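Local coordinates for protein STING-associated CdnE c-di-GMP synthase (Flavobacteriaceae, PDB 6WT8) that synthesises the cyclic dinucleotide c-di-GMP, probably as the signal for a partner STING protein in CBASS anti-phage defence, at residues Val21-Met26 / Gly57-Tyr62. Numbering follows the deposited sequence.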
ATOM      1  N   VAL A  21     -17.089   1.128  17.523  1.00 20.65           N
ATOM      2  CA  VAL A  21     -16.170   0.686  18.554  1.00 22.51           C
ATOM      3  C   VAL A  21     -15.206   1.830  18.866  1.00 19.95           C
ATOM      4  O   VAL A  21     -14.968   2.728  18.049  1.00 20.70           O
ATOM      5  CB  VAL A  21     -15.404  -0.591  18.148  1.00 21.24           C
ATOM      6  CG1 VAL A  21     -16.410  -1.693  17.726  1.00 26.94           C
ATOM      7  CG2 VAL A  21     -14.384  -0.297  17.127  1.00 24.05           C
ATOM      8  N   GLN A  22     -14.682   1.824  20.090  1.00 21.05           N
ATOM      9  CA  GLN A  22     -13.708   2.831  20.479  1.00 21.11           C
ATOM     10  C   GLN A  22     -12.492   2.762  19.580  1.00 21.06           C
ATOM     11  O   GLN A  22     -11.914   1.691  19.403  1.00 22.24           O
ATOM     12  CB  GLN A  22     -13.306   2.595  21.927  1.00 22.17           C
ATOM     13  CG  GLN A  22     -12.324   3.594  22.476  1.00 23.60           C
ATOM     14  CD  GLN A  22     -12.901   4.959  22.572  1.00 23.00           C
ATOM     15  OE1 GLN A  22     -13.828   5.186  23.359  1.00 27.06           O
ATOM     16  NE2 GLN A  22     -12.354   5.902  21.805  1.00 25.51           N
HETATM   17  N   MSE A  23     -12.121   3.907  19.004  1.00 19.50           N
HETATM   18  CA  MSE A  23     -10.929   4.018  18.145  1.00 20.18           C
HETATM   19  C   MSE A  23      -9.910   4.774  18.957  1.00 20.33           C
HETATM   20  O   MSE A  23     -10.272   5.647  19.725  1.00 22.33           O
HETATM   21  CB  MSE A  23     -11.217   4.767  16.850  1.00 22.89           C
HETATM   22  CG  MSE A  23     -12.346   4.158  16.018  1.00 19.12           C
HETATM   23 SE   MSE A  23     -11.698   2.527  15.200  0.61 22.58          SE
HETATM   24  CE  MSE A  23     -10.466   3.211  13.825  1.00 20.45           C
ATOM     25  N   THR A  24      -8.618   4.471  18.773  1.00 21.38           N
ATOM     26  CA  THR A  24      -7.593   5.250  19.466  1.00 22.18           C
ATOM     27  C   THR A  24      -7.548   6.666  18.921  1.00 20.15           C
ATOM     28  O   THR A  24      -7.474   6.879  17.708  1.00 23.35           O
ATOM     29  CB  THR A  24      -6.235   4.586  19.274  1.00 25.53           C
ATOM     30  OG1 THR A  24      -6.327   3.230  19.728  1.00 31.24           O
ATOM     31  CG2 THR A  24      -5.137   5.334  20.040  1.00 27.46           C
ATOM     32  N   LYS A  25      -7.610   7.643  19.827  1.00 22.74           N
ATOM     33  CA  LYS A  25      -7.534   9.033  19.405  1.00 20.22           C
ATOM     34  C   LYS A  25      -6.135   9.335  18.895  1.00 20.66           C
ATOM     35  O   LYS A  25      -5.127   8.796  19.382  1.00 21.88           O
ATOM     36  CB  LYS A  25      -7.845   9.972  20.567  1.00 24.31           C
ATOM     37  CG  LYS A  25      -9.269   9.899  21.103  1.00 26.38           C
ATOM     38  CD  LYS A  25      -9.356  10.912  22.262  1.00 26.57           C
ATOM     39  CE  LYS A  25     -10.663  10.905  23.001  1.00 34.94           C
ATOM     40  NZ  LYS A  25     -10.692  12.168  23.859  1.00 32.54           N
HETATM   41  N   MSE A  26      -6.076  10.192  17.891  1.00 21.40           N
HETATM   42  CA  MSE A  26      -4.787  10.716  17.491  1.00 23.20           C
HETATM   43  C   MSE A  26      -4.249  11.566  18.620  1.00 21.05           C
HETATM   44  O   MSE A  26      -4.981  12.298  19.297  1.00 22.73           O
HETATM   45  CB  MSE A  26      -4.896  11.562  16.244  1.00 21.69           C
HETATM   46  CG  MSE A  26      -5.324  10.736  15.051  1.00 20.83           C
HETATM   47 SE   MSE A  26      -5.725  11.840  13.422  0.59 20.19          SE
HETATM   48  CE  MSE A  26      -7.370  12.586  13.990  1.00 20.56           C
ATOM     49  N   GLY A  57      -9.274   5.610   9.840  1.00 14.91           N
ATOM     50  CA  GLY A  57      -9.386   4.353   9.110  1.00 15.56           C
ATOM     51  C   GLY A  57     -10.297   3.308   9.756  1.00 16.32           C
ATOM     52  O   GLY A  57     -11.285   3.604  10.454  1.00 15.32           O
ATOM     53  N   VAL A  58      -9.989   2.045   9.462  1.00 13.98           N
ATOM     54  CA  VAL A  58     -10.869   0.910   9.721  1.00 13.58           C
ATOM     55  C   VAL A  58     -10.686   0.402  11.146  1.00 17.32           C
ATOM     56  O   VAL A  58      -9.558   0.338  11.675  1.00 17.41           O
ATOM     57  CB  VAL A  58     -10.548  -0.184   8.667  1.00 16.22           C
ATOM     58  CG1 VAL A  58     -11.215  -1.503   8.959  1.00 18.45           C
ATOM     59  CG2 VAL A  58     -10.961   0.327   7.236  1.00 17.24           C
ATOM     60  N   ALA A  59     -11.801  -0.004  11.751  1.00 16.67           N
ATOM     61  CA  ALA A  59     -11.747  -0.606  13.083  1.00 15.32           C
ATOM     62  C   ALA A  59     -10.806  -1.824  13.092  1.00 16.63           C
ATOM     63  O   ALA A  59     -10.772  -2.632  12.131  1.00 17.64           O
ATOM     64  CB  ALA A  59     -13.154  -1.002  13.555  1.00 17.93           C
ATOM     65  N   PRO A  60     -10.041  -1.995  14.174  1.00 17.90           N
ATOM     66  CA  PRO A  60      -8.965  -3.005  14.195  1.00 21.09           C
ATOM     67  C   PRO A  60      -9.446  -4.433  14.075  1.00 19.42           C
ATOM     68  O   PRO A  60      -8.661  -5.274  13.577  1.00 19.61           O
ATOM     69  CB  PRO A  60      -8.281  -2.771  15.544  1.00 21.08           C
ATOM     70  CG  PRO A  60      -9.197  -1.870  16.339  1.00 27.30           C
ATOM     71  CD  PRO A  60      -9.980  -1.074  15.323  1.00 20.86           C
ATOM     72  N   SER A  61     -10.675  -4.761  14.458  1.00 19.40           N
ATOM     73  CA  SER A  61     -11.084  -6.161  14.367  1.00 19.89           C
ATOM     74  C   SER A  61     -11.086  -6.644  12.926  1.00 21.79           C
ATOM     75  O   SER A  61     -10.770  -7.807  12.678  1.00 20.91           O
ATOM     76  CB  SER A  61     -12.457  -6.360  15.019  1.00 24.46           C
ATOM     77  OG  SER A  61     -13.480  -5.818  14.168  1.00 25.82           O
ATOM     78  N   TYR A  62     -11.433  -5.768  11.962  1.00 19.00           N
ATOM     79  CA  TYR A  62     -11.505  -6.211  10.573  1.00 19.54           C
ATOM     80  C   TYR A  62     -10.123  -6.561  10.064  1.00 20.20           C
ATOM     81  O   TYR A  62      -9.904  -7.600   9.411  1.00 18.30           O
ATOM     82  CB  TYR A  62     -12.115  -5.092   9.710  1.00 16.29           C
ATOM     83  CG  TYR A  62     -13.544  -4.772  10.086  1.00 17.81           C
ATOM     84  CD1 TYR A  62     -14.573  -5.638   9.788  1.00 19.62           C
ATOM     85  CD2 TYR A  62     -13.846  -3.597  10.743  1.00 19.93           C
ATOM     86  CE1 TYR A  62     -15.895  -5.342  10.166  1.00 23.34           C
ATOM     87  CE2 TYR A  62     -15.157  -3.279  11.088  1.00 21.99           C
ATOM     88  CZ  TYR A  62     -16.173  -4.137  10.807  1.00 24.78           C
ATOM     89  OH  TYR A  62     -17.464  -3.760  11.218  1.00 26.97           O
TER
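The selenium of Met23, a selenomethionine, settles against Ala59 while its methyl carbon goes on to the backbone of Gly57 and Val58, and this one side chain carries most of the contact. SE of Met23 lies 3.8 Å from CA of Ala59 and 4.0 Å from CD of Pro60, the side chains of Met23 and Pro60 crossing obliquely. Beyond it, CE of Met23 comes 3.5 Å from O of Gly57 and CE of Met23 is 3.7 Å from O of Val58, a methyl set against two carbonyl oxygens. The chain is bent twice: chi2 (-73°) turns SE toward residues 57-62, and chi3 (-72°) turns CE on to the two carbonyl oxygens, although the bond from CA to CB runs past them. Here the packing is closest, over the buried linker residues Gly57 to Ala59.

Toward Val21 the contact thins out. CG2 of Val21 meets CB of Ala59 at 3.8 Å, a single methyl-to-methyl touch from an exposed valine. Gln22 points away from this linker and curls back over its own loop, giving NE2 to the carbonyl O of Met23 at 3.0 Å in a nearly straight bond. With Pro60 also exposed, this is the solvent side. Beside the contact, Asn17 ND2 bonds to the carbonyl O of Val21, and a backbone hydrogen bond joins Ala59 to Ser16 at the end of helix 5-16.

Gly57 leaves helix 46-56 with positive phi, and the chain soon enters helix 60-81, near whose beginning Tyr62 N bonds to the carbonyl O of Ala59. The arrangement is an apolar, methionine-centred packing of the extended loop between helices 5-16 and 27-31 on a short helix-to-helix linker, within the largely helical framework of this CD-NTase.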